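Local coordinates for nicotinate phosphoribosyltransferase (Saccharomyces cerevisiae, PDB 1VLP), which catalyses the ATP-dependent synthesis of nicotinate ribonucleotide from nicotinate and phosphoribosyl diphosphate, the first step from nicotinic acid towards NAD, at residues A[62-67]-A[156-161]; A[110-115]-A[141-146]; A[166-171]-A[371-376]; A[186-191]-A[198-203]. All blocks are in the same frame, centred on the assembly; numbering follows the deposited sequence.

Interaction 1 of 4, residues A[62-67]-A[156-161]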
# COMPACT_ATOMS: atom_id res chain seq x y z
N ILE A 62 13.27 -18.42 -8.88
CA ILE A 62 12.09 -18.60 -9.72
C ILE A 62 11.31 -19.86 -9.31
O ILE A 62 10.07 -19.84 -9.17
CB ILE A 62 12.50 -18.61 -11.20
CG1 ILE A 62 12.97 -17.21 -11.61
CG2 ILE A 62 11.32 -19.11 -12.11
CD1 ILE A 62 13.71 -17.13 -12.96
N ASN A 63 12.04 -20.95 -9.09
CA ASN A 63 11.37 -22.20 -8.71
C ASN A 63 10.68 -22.05 -7.35
O ASN A 63 9.58 -22.58 -7.17
CB ASN A 63 12.35 -23.37 -8.72
CG ASN A 63 12.84 -23.71 -10.13
OD1 ASN A 63 12.13 -23.48 -11.10
ND2 ASN A 63 14.07 -24.26 -10.24
N TRP A 64 11.32 -21.39 -6.39
CA TRP A 64 10.74 -21.17 -5.08
C TRP A 64 9.49 -20.29 -5.21
O TRP A 64 8.47 -20.55 -4.60
CB TRP A 64 11.78 -20.53 -4.15
CG TRP A 64 11.37 -20.33 -2.74
CD1 TRP A 64 11.52 -21.21 -1.72
CD2 TRP A 64 10.82 -19.14 -2.17
NE1 TRP A 64 11.09 -20.65 -0.54
CE2 TRP A 64 10.64 -19.38 -0.79
CE3 TRP A 64 10.47 -17.88 -2.68
CZ2 TRP A 64 10.17 -18.42 0.06
CZ3 TRP A 64 10.00 -16.92 -1.81
CH2 TRP A 64 9.85 -17.19 -0.47
N LEU A 65 9.59 -19.25 -6.03
CA LEU A 65 8.44 -18.39 -6.27
C LEU A 65 7.27 -19.15 -6.85
O LEU A 65 6.13 -18.93 -6.45
CB LEU A 65 8.82 -17.20 -7.18
CG LEU A 65 9.56 -16.07 -6.41
CD1 LEU A 65 10.16 -15.09 -7.47
CD2 LEU A 65 8.71 -15.37 -5.44
N LYS A 66 7.53 -20.00 -7.82
CA LYS A 66 6.46 -20.77 -8.44
C LYS A 66 5.70 -21.58 -7.35
O LYS A 66 4.47 -21.58 -7.29
CB LYS A 66 7.05 -21.71 -9.51
CG LYS A 66 6.10 -22.59 -10.16
CD LYS A 66 6.70 -23.27 -11.40
CE LYS A 66 5.78 -24.41 -11.87
NZ LYS A 66 4.40 -23.96 -12.11
N GLU A 67 6.48 -22.21 -6.47
CA GLU A 67 5.91 -22.95 -5.35
C GLU A 67 5.09 -22.07 -4.39
O GLU A 67 3.94 -22.37 -4.07
CB GLU A 67 7.01 -23.74 -4.63
CG GLU A 67 6.51 -24.65 -3.55
CD GLU A 67 7.58 -25.65 -3.18
OE1 GLU A 67 8.54 -25.26 -2.49
OE2 GLU A 67 7.50 -26.83 -3.60
N PHE A 156 16.17 -11.76 -1.72
CA PHE A 156 17.13 -11.70 -0.61
C PHE A 156 17.48 -13.02 0.02
O PHE A 156 18.41 -13.10 0.78
CB PHE A 156 16.73 -10.64 0.40
CG PHE A 156 16.86 -9.27 -0.18
CD1 PHE A 156 18.14 -8.73 -0.40
CD2 PHE A 156 15.76 -8.56 -0.61
CE1 PHE A 156 18.30 -7.46 -0.99
CE2 PHE A 156 15.91 -7.30 -1.17
CZ PHE A 156 17.17 -6.76 -1.36
N LYS A 157 16.72 -14.04 -0.31
CA LYS A 157 17.00 -15.42 0.10
C LYS A 157 17.95 -16.14 -0.84
O LYS A 157 18.81 -16.91 -0.40
CB LYS A 157 15.65 -16.18 0.18
CG LYS A 157 15.62 -17.43 0.99
CD LYS A 157 14.16 -18.02 1.02
CE LYS A 157 14.07 -19.25 1.92
NZ LYS A 157 14.30 -18.91 3.37
N PHE A 158 17.74 -15.96 -2.15
CA PHE A 158 18.43 -16.73 -3.20
C PHE A 158 19.42 -15.93 -4.04
O PHE A 158 20.36 -16.53 -4.59
CB PHE A 158 17.40 -17.41 -4.11
CG PHE A 158 16.53 -18.35 -3.37
CD1 PHE A 158 17.08 -19.52 -2.81
CD2 PHE A 158 15.20 -18.05 -3.13
CE1 PHE A 158 16.30 -20.39 -2.05
CE2 PHE A 158 14.39 -18.93 -2.39
CZ PHE A 158 14.94 -20.10 -1.85
N VAL A 159 19.20 -14.64 -4.20
CA VAL A 159 20.02 -13.84 -5.11
C VAL A 159 21.09 -13.00 -4.39
O VAL A 159 22.29 -13.16 -4.70
CB VAL A 159 19.16 -12.98 -6.08
CG1 VAL A 159 20.02 -12.23 -7.10
CG2 VAL A 159 18.14 -13.84 -6.77
N ASP A 160 20.66 -12.07 -3.55
CA ASP A 160 21.53 -11.25 -2.75
C ASP A 160 21.48 -11.72 -1.33
O ASP A 160 20.53 -11.41 -0.63
CB ASP A 160 21.11 -9.78 -2.80
CG ASP A 160 22.11 -8.86 -2.08
OD1 ASP A 160 23.11 -9.35 -1.51
OD2 ASP A 160 21.88 -7.65 -2.09
N ILE A 161 22.52 -12.44 -0.89
CA ILE A 161 22.58 -12.92 0.50
C ILE A 161 23.63 -12.20 1.33
O ILE A 161 23.92 -12.60 2.45
CB ILE A 161 22.90 -14.44 0.53
CG1 ILE A 161 24.30 -14.68 -0.04
CG2 ILE A 161 21.87 -15.22 -0.27

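Interaction 2 of 4, residues A[110-115]-A[141-146]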
# COMPACT_ATOMS: atom_id res chain seq x y z
N GLU A 110 -3.61 -20.46 -10.12
CA GLU A 110 -3.40 -21.16 -11.36
C GLU A 110 -4.15 -20.53 -12.56
O GLU A 110 -3.68 -20.62 -13.69
CB GLU A 110 -3.75 -22.65 -11.18
CG GLU A 110 -5.27 -22.98 -11.13
CD GLU A 110 -6.00 -22.62 -9.82
OE1 GLU A 110 -5.35 -22.17 -8.82
OE2 GLU A 110 -7.23 -22.84 -9.80
N GLU A 111 -5.27 -19.89 -12.29
CA GLU A 111 -6.08 -19.19 -13.28
C GLU A 111 -5.74 -17.72 -13.36
O GLU A 111 -5.73 -17.16 -14.44
CB GLU A 111 -7.56 -19.30 -12.92
CG GLU A 111 -8.15 -20.73 -13.00
CD GLU A 111 -9.65 -20.80 -12.64
OE1 GLU A 111 -10.19 -19.84 -12.01
OE2 GLU A 111 -10.30 -21.82 -12.97
N GLN A 112 -5.42 -17.09 -12.23
CA GLN A 112 -5.21 -15.64 -12.17
C GLN A 112 -3.78 -15.18 -12.46
O GLN A 112 -3.61 -14.09 -13.01
CB GLN A 112 -5.60 -15.08 -10.81
CG GLN A 112 -6.92 -14.36 -10.79
CD GLN A 112 -8.08 -15.26 -11.13
OE1 GLN A 112 -8.51 -15.30 -12.29
NE2 GLN A 112 -8.62 -15.98 -10.14
N ILE A 113 -2.77 -15.94 -12.03
CA ILE A 113 -1.36 -15.52 -12.21
C ILE A 113 -0.78 -16.15 -13.45
O ILE A 113 -0.85 -17.39 -13.63
CB ILE A 113 -0.47 -15.91 -11.00
CG1 ILE A 113 -1.07 -15.38 -9.71
CG2 ILE A 113 0.94 -15.42 -11.20
CD1 ILE A 113 -0.28 -15.81 -8.45
N SER A 114 -0.22 -15.30 -14.31
CA SER A 114 0.58 -15.75 -15.41
C SER A 114 2.00 -15.33 -15.09
O SER A 114 2.29 -14.18 -15.16
CB SER A 114 0.16 -15.06 -16.70
OG SER A 114 1.05 -15.37 -17.76
N PHE A 115 2.83 -16.29 -14.70
CA PHE A 115 4.22 -16.07 -14.27
C PHE A 115 5.16 -16.84 -15.18
O PHE A 115 5.12 -18.09 -15.28
CB PHE A 115 4.35 -16.51 -12.81
CG PHE A 115 5.74 -16.50 -12.26
CD1 PHE A 115 6.69 -15.54 -12.65
CD2 PHE A 115 6.11 -17.46 -11.32
CE1 PHE A 115 7.96 -15.52 -12.07
CE2 PHE A 115 7.38 -17.46 -10.75
CZ PHE A 115 8.32 -16.50 -11.13
N ILE A 141 -7.74 -8.59 -6.72
CA ILE A 141 -7.31 -7.48 -5.85
C ILE A 141 -6.33 -7.85 -4.70
O ILE A 141 -5.46 -7.05 -4.34
CB ILE A 141 -8.56 -6.71 -5.35
CG1 ILE A 141 -8.16 -5.41 -4.66
CG2 ILE A 141 -9.42 -7.60 -4.44
CD1 ILE A 141 -8.84 -4.29 -5.14
N LEU A 142 -6.45 -9.05 -4.11
CA LEU A 142 -5.60 -9.36 -2.98
C LEU A 142 -4.17 -9.69 -3.37
O LEU A 142 -3.29 -9.72 -2.52
CB LEU A 142 -6.21 -10.50 -2.15
CG LEU A 142 -7.55 -10.19 -1.48
CD1 LEU A 142 -7.91 -11.34 -0.49
CD2 LEU A 142 -7.55 -8.85 -0.76
N TYR A 143 -3.89 -10.05 -4.63
CA TYR A 143 -2.52 -10.57 -4.95
C TYR A 143 -1.38 -9.60 -4.78
O TYR A 143 -0.27 -10.04 -4.44
CB TYR A 143 -2.48 -11.09 -6.37
CG TYR A 143 -3.17 -12.40 -6.55
CD1 TYR A 143 -2.58 -13.58 -6.13
CD2 TYR A 143 -4.43 -12.47 -7.18
CE1 TYR A 143 -3.19 -14.80 -6.36
CE2 TYR A 143 -5.05 -13.68 -7.39
CZ TYR A 143 -4.43 -14.84 -6.98
OH TYR A 143 -5.05 -16.06 -7.19
N GLU A 144 -1.61 -8.31 -5.05
CA GLU A 144 -0.51 -7.31 -5.08
C GLU A 144 0.49 -7.50 -3.91
O GLU A 144 1.71 -7.73 -4.12
CB GLU A 144 -1.08 -5.89 -5.08
CG GLU A 144 -0.02 -4.80 -5.16
CD GLU A 144 -0.48 -3.43 -4.65
OE1 GLU A 144 -1.65 -3.23 -4.20
OE2 GLU A 144 0.35 -2.50 -4.73
N ILE A 145 0.01 -7.42 -2.68
CA ILE A 145 0.91 -7.37 -1.53
C ILE A 145 1.66 -8.66 -1.31
O ILE A 145 2.89 -8.62 -1.26
CB ILE A 145 0.15 -7.00 -0.24
CG1 ILE A 145 -0.66 -5.76 -0.53
CG2 ILE A 145 1.09 -6.78 0.97
CD1 ILE A 145 0.00 -4.67 -0.80
N PRO A 146 0.95 -9.79 -1.16
CA PRO A 146 1.70 -11.04 -0.95
C PRO A 146 2.66 -11.34 -2.09
O PRO A 146 3.74 -11.85 -1.87
CB PRO A 146 0.62 -12.11 -0.75
CG PRO A 146 -0.65 -11.48 -1.26
CD PRO A 146 -0.51 -10.02 -1.11

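Interaction 3 of 4, residues A[166-171]-A[371-376]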
# COMPACT_ATOMS: atom_id res chain seq x y z
N GLU A 166 21.37 -8.68 12.02
CA GLU A 166 21.97 -8.07 13.19
C GLU A 166 21.48 -6.65 13.32
O GLU A 166 21.44 -5.91 12.34
CB GLU A 166 23.48 -8.10 13.10
CG GLU A 166 24.03 -9.54 13.16
CD GLU A 166 23.63 -10.29 14.44
OE1 GLU A 166 24.08 -9.88 15.55
OE2 GLU A 166 22.85 -11.27 14.33
N ASN A 167 21.08 -6.33 14.54
CA ASN A 167 20.66 -4.99 14.93
C ASN A 167 19.35 -4.47 14.30
O ASN A 167 19.05 -3.28 14.45
CB ASN A 167 21.78 -3.98 14.70
CG ASN A 167 23.01 -4.28 15.55
OD1 ASN A 167 22.93 -4.36 16.79
ND2 ASN A 167 24.16 -4.50 14.89
N GLN A 168 18.60 -5.33 13.60
CA GLN A 168 17.31 -4.91 12.98
C GLN A 168 16.31 -4.47 14.06
O GLN A 168 15.70 -3.37 13.99
CB GLN A 168 16.71 -6.04 12.14
CG GLN A 168 17.38 -6.17 10.76
CD GLN A 168 17.21 -4.90 9.94
OE1 GLN A 168 16.10 -4.38 9.90
NE2 GLN A 168 18.30 -4.41 9.26
N LEU A 169 16.20 -5.25 15.11
CA LEU A 169 15.25 -4.83 16.17
C LEU A 169 15.65 -3.46 16.80
O LEU A 169 14.82 -2.56 16.92
CB LEU A 169 15.15 -5.93 17.22
CG LEU A 169 14.13 -5.78 18.35
CD1 LEU A 169 14.04 -7.19 18.94
CD2 LEU A 169 14.57 -4.77 19.40
N GLU A 170 16.92 -3.35 17.19
CA GLU A 170 17.47 -2.15 17.80
C GLU A 170 17.37 -0.90 16.91
O GLU A 170 17.09 0.22 17.40
CB GLU A 170 18.94 -2.41 18.14
CG GLU A 170 19.15 -3.46 19.26
CD GLU A 170 18.99 -4.96 18.85
OE1 GLU A 170 18.86 -5.34 17.66
OE2 GLU A 170 18.99 -5.79 19.80
N GLN A 171 17.59 -1.09 15.60
CA GLN A 171 17.50 0.01 14.64
C GLN A 171 16.06 0.56 14.52
O GLN A 171 15.82 1.78 14.48
CB GLN A 171 18.04 -0.48 13.30
CG GLN A 171 17.90 0.50 12.20
CD GLN A 171 18.58 0.03 10.94
OE1 GLN A 171 19.76 0.31 10.72
NE2 GLN A 171 17.88 -0.73 10.14
N ASN A 371 12.99 -2.64 5.13
CA ASN A 371 14.07 -2.93 4.20
C ASN A 371 15.20 -1.90 4.26
O ASN A 371 15.59 -1.32 3.25
CB ASN A 371 13.51 -3.18 2.76
CG ASN A 371 14.35 -4.17 1.98
OD1 ASN A 371 15.54 -4.29 2.23
ND2 ASN A 371 13.76 -4.79 0.97
N ASP A 372 15.76 -1.75 5.47
CA ASP A 372 16.88 -0.89 5.77
C ASP A 372 18.04 -1.75 6.30
O ASP A 372 18.13 -1.99 7.50
CB ASP A 372 16.46 0.19 6.81
CG ASP A 372 17.59 1.19 7.10
OD1 ASP A 372 18.60 1.16 6.38
OD2 ASP A 372 17.48 2.01 8.04
N PHE A 373 18.87 -2.23 5.37
CA PHE A 373 19.96 -3.19 5.62
C PHE A 373 21.26 -2.65 5.05
O PHE A 373 21.26 -1.93 4.01
CB PHE A 373 19.64 -4.53 4.99
CG PHE A 373 18.58 -5.30 5.70
CD1 PHE A 373 17.25 -4.97 5.55
CD2 PHE A 373 18.91 -6.34 6.55
CE1 PHE A 373 16.28 -5.69 6.21
CE2 PHE A 373 17.95 -7.05 7.23
CZ PHE A 373 16.64 -6.74 7.07
N ARG A 374 22.35 -2.96 5.72
CA ARG A 374 23.70 -2.75 5.20
C ARG A 374 24.24 -4.06 4.70
O ARG A 374 23.71 -5.13 4.99
CB ARG A 374 24.65 -2.26 6.30
CG ARG A 374 24.34 -0.93 6.92
CD ARG A 374 24.40 0.22 5.95
NE ARG A 374 24.04 1.45 6.66
CZ ARG A 374 24.85 2.11 7.49
NH1 ARG A 374 26.09 1.70 7.72
NH2 ARG A 374 24.42 3.21 8.11
N LYS A 375 25.30 -4.00 3.90
CA LYS A 375 25.94 -5.21 3.42
C LYS A 375 26.68 -5.82 4.60
O LYS A 375 27.23 -5.11 5.43
CB LYS A 375 26.89 -4.91 2.24
CG LYS A 375 26.16 -4.48 0.99
CD LYS A 375 27.05 -4.39 -0.23
CE LYS A 375 26.21 -4.14 -1.49
NZ LYS A 375 25.39 -5.37 -1.91
N LYS A 376 26.71 -7.14 4.62
CA LYS A 376 27.45 -7.87 5.66
C LYS A 376 28.95 -7.71 5.35
O LYS A 376 29.76 -7.48 6.26
CB LYS A 376 27.04 -9.33 5.72
CG LYS A 376 27.78 -10.05 6.83
CD LYS A 376 27.28 -11.45 7.11
CE LYS A 376 27.97 -12.01 8.38
NZ LYS A 376 29.18 -11.21 8.84
O HOH W 1 14.78 -3.07 7.73
O HOH W 2 21.10 0.84 7.73

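Interaction 4 of 4, residues A[186-191]-A[198-203]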
# COMPACT_ATOMS: atom_id res chain seq x y z
N PHE A 186 2.47 7.89 13.85
CA PHE A 186 2.86 7.15 12.67
C PHE A 186 2.35 5.74 12.70
O PHE A 186 2.03 5.18 13.77
CB PHE A 186 4.40 7.14 12.46
CG PHE A 186 5.15 6.29 13.43
CD1 PHE A 186 5.49 6.81 14.69
CD2 PHE A 186 5.48 4.95 13.15
CE1 PHE A 186 6.15 6.07 15.61
CE2 PHE A 186 6.17 4.20 14.09
CZ PHE A 186 6.48 4.74 15.31
N SER A 187 2.27 5.19 11.51
CA SER A 187 2.03 3.76 11.36
C SER A 187 3.11 3.11 10.51
O SER A 187 3.73 3.73 9.65
CB SER A 187 0.64 3.53 10.76
OG SER A 187 0.63 4.01 9.44
N GLU A 188 3.35 1.83 10.77
CA GLU A 188 4.22 0.98 9.99
C GLU A 188 3.49 0.54 8.74
O GLU A 188 2.30 0.19 8.78
CB GLU A 188 4.59 -0.26 10.85
CG GLU A 188 5.69 -1.11 10.25
CD GLU A 188 5.22 -2.06 9.17
OE1 GLU A 188 4.04 -2.48 9.12
OE2 GLU A 188 6.08 -2.39 8.34
N PHE A 189 4.17 0.61 7.61
CA PHE A 189 3.53 0.45 6.29
C PHE A 189 4.39 -0.35 5.31
O PHE A 189 4.22 -0.22 4.05
CB PHE A 189 3.32 1.88 5.76
CG PHE A 189 2.47 2.03 4.53
CD1 PHE A 189 1.42 1.14 4.20
CD2 PHE A 189 2.72 3.12 3.67
CE1 PHE A 189 0.65 1.33 3.03
CE2 PHE A 189 1.94 3.33 2.51
CZ PHE A 189 0.91 2.44 2.21
N GLY A 190 5.36 -1.12 5.82
CA GLY A 190 6.39 -1.72 4.99
C GLY A 190 6.17 -3.15 4.49
O GLY A 190 7.11 -3.78 4.03
N THR A 191 4.93 -3.65 4.51
CA THR A 191 4.70 -5.04 4.10
C THR A 191 5.25 -5.35 2.68
O THR A 191 6.03 -6.29 2.48
CB THR A 191 3.22 -5.44 4.18
OG1 THR A 191 2.78 -5.28 5.52
CG2 THR A 191 3.00 -6.88 3.69
N LYS A 198 10.30 -12.29 8.41
CA LYS A 198 11.05 -12.21 9.65
C LYS A 198 11.54 -10.78 9.88
O LYS A 198 11.54 -10.35 11.03
CB LYS A 198 12.22 -13.17 9.61
CG LYS A 198 13.13 -13.07 10.76
CD LYS A 198 14.20 -14.13 10.73
CE LYS A 198 15.30 -13.84 11.73
NZ LYS A 198 16.18 -15.03 12.01
N ALA A 199 11.97 -10.08 8.83
CA ALA A 199 12.48 -8.69 8.95
C ALA A 199 11.38 -7.81 9.50
O ALA A 199 11.59 -7.00 10.40
CB ALA A 199 12.97 -8.12 7.59
N GLN A 200 10.21 -7.93 8.92
CA GLN A 200 9.08 -7.13 9.40
C GLN A 200 8.71 -7.48 10.85
O GLN A 200 8.47 -6.59 11.65
CB GLN A 200 7.89 -7.24 8.44
CG GLN A 200 6.68 -6.32 8.81
CD GLN A 200 5.64 -6.29 7.72
OE1 GLN A 200 5.45 -7.28 7.07
NE2 GLN A 200 4.90 -5.18 7.57
N ASP A 201 8.69 -8.76 11.20
CA ASP A 201 8.46 -9.16 12.58
C ASP A 201 9.48 -8.56 13.58
O ASP A 201 9.12 -8.10 14.68
CB ASP A 201 8.43 -10.66 12.69
CG ASP A 201 8.08 -11.11 14.11
OD1 ASP A 201 6.90 -10.93 14.52
OD2 ASP A 201 8.97 -11.61 14.78
N LEU A 202 10.76 -8.54 13.19
CA LEU A 202 11.78 -7.96 14.05
C LEU A 202 11.60 -6.46 14.23
O LEU A 202 11.77 -5.97 15.33
CB LEU A 202 13.19 -8.24 13.53
CG LEU A 202 13.68 -9.67 13.69
CD1 LEU A 202 14.97 -9.77 12.90
CD2 LEU A 202 13.84 -9.97 15.17
N ILE A 203 11.25 -5.74 13.17
CA ILE A 203 11.00 -4.30 13.29
C ILE A 203 9.72 -4.01 14.11
O ILE A 203 9.68 -3.06 14.88
CB ILE A 203 11.17 -3.52 11.96
CG1 ILE A 203 10.04 -3.76 11.00
CG2 ILE A 203 12.55 -3.80 11.37
CD1 ILE A 203 8.83 -2.90 11.30

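Interaction 1 of 4, residues A[62-67]-A[156-161]
Phe158 accepts a hydrogen bond on its backbone O from the side chain of Asn58, and from this tethered turn it leans its ring on the indole of Trp64. The aromatic contact is led by Phe158 CE2, which hangs over one face of the indole, displaced towards the rim, and comes within 3.3 Å of Trp64 CG. Next to it Phe158 CZ approaches Trp64 CD1 at 3.6 Å, while Phe158 CE2 also rests 3.5 Å from Trp64 CB. The two ring planes are inclined at 57°, with the centroid of the phenyl ring 4.8 Å from that of the five-membered indole ring, an oblique pair. With CG opposite the backbone N (chi1 -176°), Trp64 stands out from helix 59-71 towards the end of helix 144-159. In the N-terminal domain of this type II phosphoribosyltransferase, helix 59-71 lies between that helix and the antiparallel sheet: Ile62 and Leu65 face strands 113-120 and 126-134, and Trp64 also touches Leu150 and Ala154. The chain 156-159 makes a wider pi-type turn. Lys157 contributes its aliphatic part, CD lying 4.0 Å above the same indole face that meets Phe158, and CE 4.1 Å from Trp64 NE1. Lys157 CG lies over one face of the Phe158 ring, towards its rim. Ser14 and Val17 of the N-terminal loop also touch the buried indole.

Interaction 2 of 4, residues A[110-115]-A[141-146]
Tyr143 turns one side of its ring to Gln112 and Ile113, which sit side by side along it, two consecutive residues at a helix-to-strand junction. Ile113 lies over one face of the phenol: CG1 sits above it, and CD1 makes the nearest approach, 3.7 Å from Tyr143 CE1 and 4.0 Å from Tyr143 CD1. Towards the other long side of the ring, Gln112 CB meets Tyr143 CE2 at 3.7 Å, followed by Gln112 CG at 3.9 Å from the same carbon. Gln112 CB is also 3.8 Å from Tyr143 OH, so Gln112 CB reaches the hydroxyl end of the phenol, while CG stays by CE2. The contact between the segments is purely one of van der Waals packing. Ile113 brings its ethyl branch to the ring with CG1 opposite the carbonyl carbon (chi1 -54°) and the chain extended beyond it (chi2 176°). Behind these side chains, backbone hydrogen bonds of Gln112 with Ser134 and of Ser114 with Leu132 fix the start of strand 113-120 against strand 126-134. On the other segment, Glu144 is bound to Lys28 by a salt bridge and to Tyr27, a nicotinate-binding residue by similarity, by a hydrogen bond. Tyr143 itself packs against the antiparallel sheet of the N-terminal domain, touching Val133 of strand 126-134, while Ile113 reaches Phe69 of helix 59-71 and Ile141 and Ile145 pack on helix 26-38.

Interaction 3 of 4, residues A[166-171]-A[371-376]
The carboxamide of Gln168 lies flat on the Phe373 ring, their planes only 12° apart. Gln168 NE2 is above the ring centre, 3.3 Å from the plane, and Gln168 CD is 3.5 Å from Phe373 CZ. Phe373 also meets Trp163 edge-to-face and touches Ala199 of helix 197-213. A bend at chi2 (-61°) folds the Gln168 chain over the ring. Gln168 NE2 then donates an almost straight hydrogen bond of 3.0 Å to Asp372 O, which lies in the amide plane. Gln171, one helical turn on, extends its chain to the same carbonyl, and its NE2 donates to Asp372 O at 2.9 Å with a more bent geometry. The two amides reach this oxygen from opposite faces of its plane, each tilted out of it. One water also links Gln168 to the Asp372 backbone: it donates to Gln168 OE1 and accepts from Asp372 N, 2.8 Å away. A second water donates to Asp372 OD1 at 2.9 Å and is weakly bonded to Gln171 OE1 and Arg374 NE. The contact thus joins the first turn of helix 168-181 to the chain leaving helix 367-370, which holds Thr367, inferred to bind phosphoribosyl diphosphate. The ring backs the Gln168 amide while an N-H of that amide goes to Asp372 O, so stacking and bonding together hold it flat. Asp372 O is gripped by two neutral amides, whereas the carboxylate pairs with Lys175.

Interaction 4 of 4, residues A[186-191]-A[198-203]
Hydrogen bonds centre on Glu188 and Gln200, which meet between strand 186-188 and helix 197-213. Gln200 NE2 donates to Glu188 OE2 at 3.1 Å, arriving on the syn side but 27° out of the carboxylate plane, and more weakly to Glu188 OE1 at 3.2 Å. The amide and carboxylate planes are 62° apart, so the nitrogen reaches the two oxygens from a tilted amide. Glu188 OE2 also takes the backbone N-H of Gly190 at 2.9 Å, from above the carboxylate and on the face opposite Gln200. The bend of Glu188 at chi2 (-81°) turns the carboxylate towards the loop after its own strand, where Gly190 lies, while Glu188 OE1 is additionally bonded to Thr225. Gln200, extended from the helix, has its OE1 held by Arg194. Other polar proximity involves Thr191 OG1, 3.0 Å from Gln200 NE2 and hydrogen-bonded to Asn227. Apolar packing comes from Ile203, whose CD1 touches Glu188 CG at 3.8 Å. These segments open a beta-alpha-beta crossover of the parallel sheet, in which strand 186-188 leads through helix 197-213 to the neighbouring strand 222-225. The loop between strand 186-188 and helix 197-213 carries Phe189, which by similarity binds nicotinate, and a phosphate ion is bound close to Gly190. Donors from the loop, the helix and strand 222-225 together fix the rotation of the buried Glu188 carboxylate, and through Gly190 N tie it to the backbone of the loop that carries Phe189.

Overall arrangement
From the N terminus, helix 59-71 is the first partner, and interaction 1 closes its loop at the end of helix 144-159. Interaction 2 is nested within that loop, joining the start of strand 113-120 to the beginning of the same helix; Phe115 packs on Leu65 where the two meet. Next in the chain, interaction 3 opens at helix 168-181 and closes 200 residues later after helix 367-370, enclosing interaction 4, which spans a short loop between strand 186-188 and helix 197-213. Gln168 packs on Ile203 and Phe373 on Ala199, linking these two. Phe156 against Asn371, and Ile145 against Thr191, join the N-terminal domain to the part built on the parallel sheet.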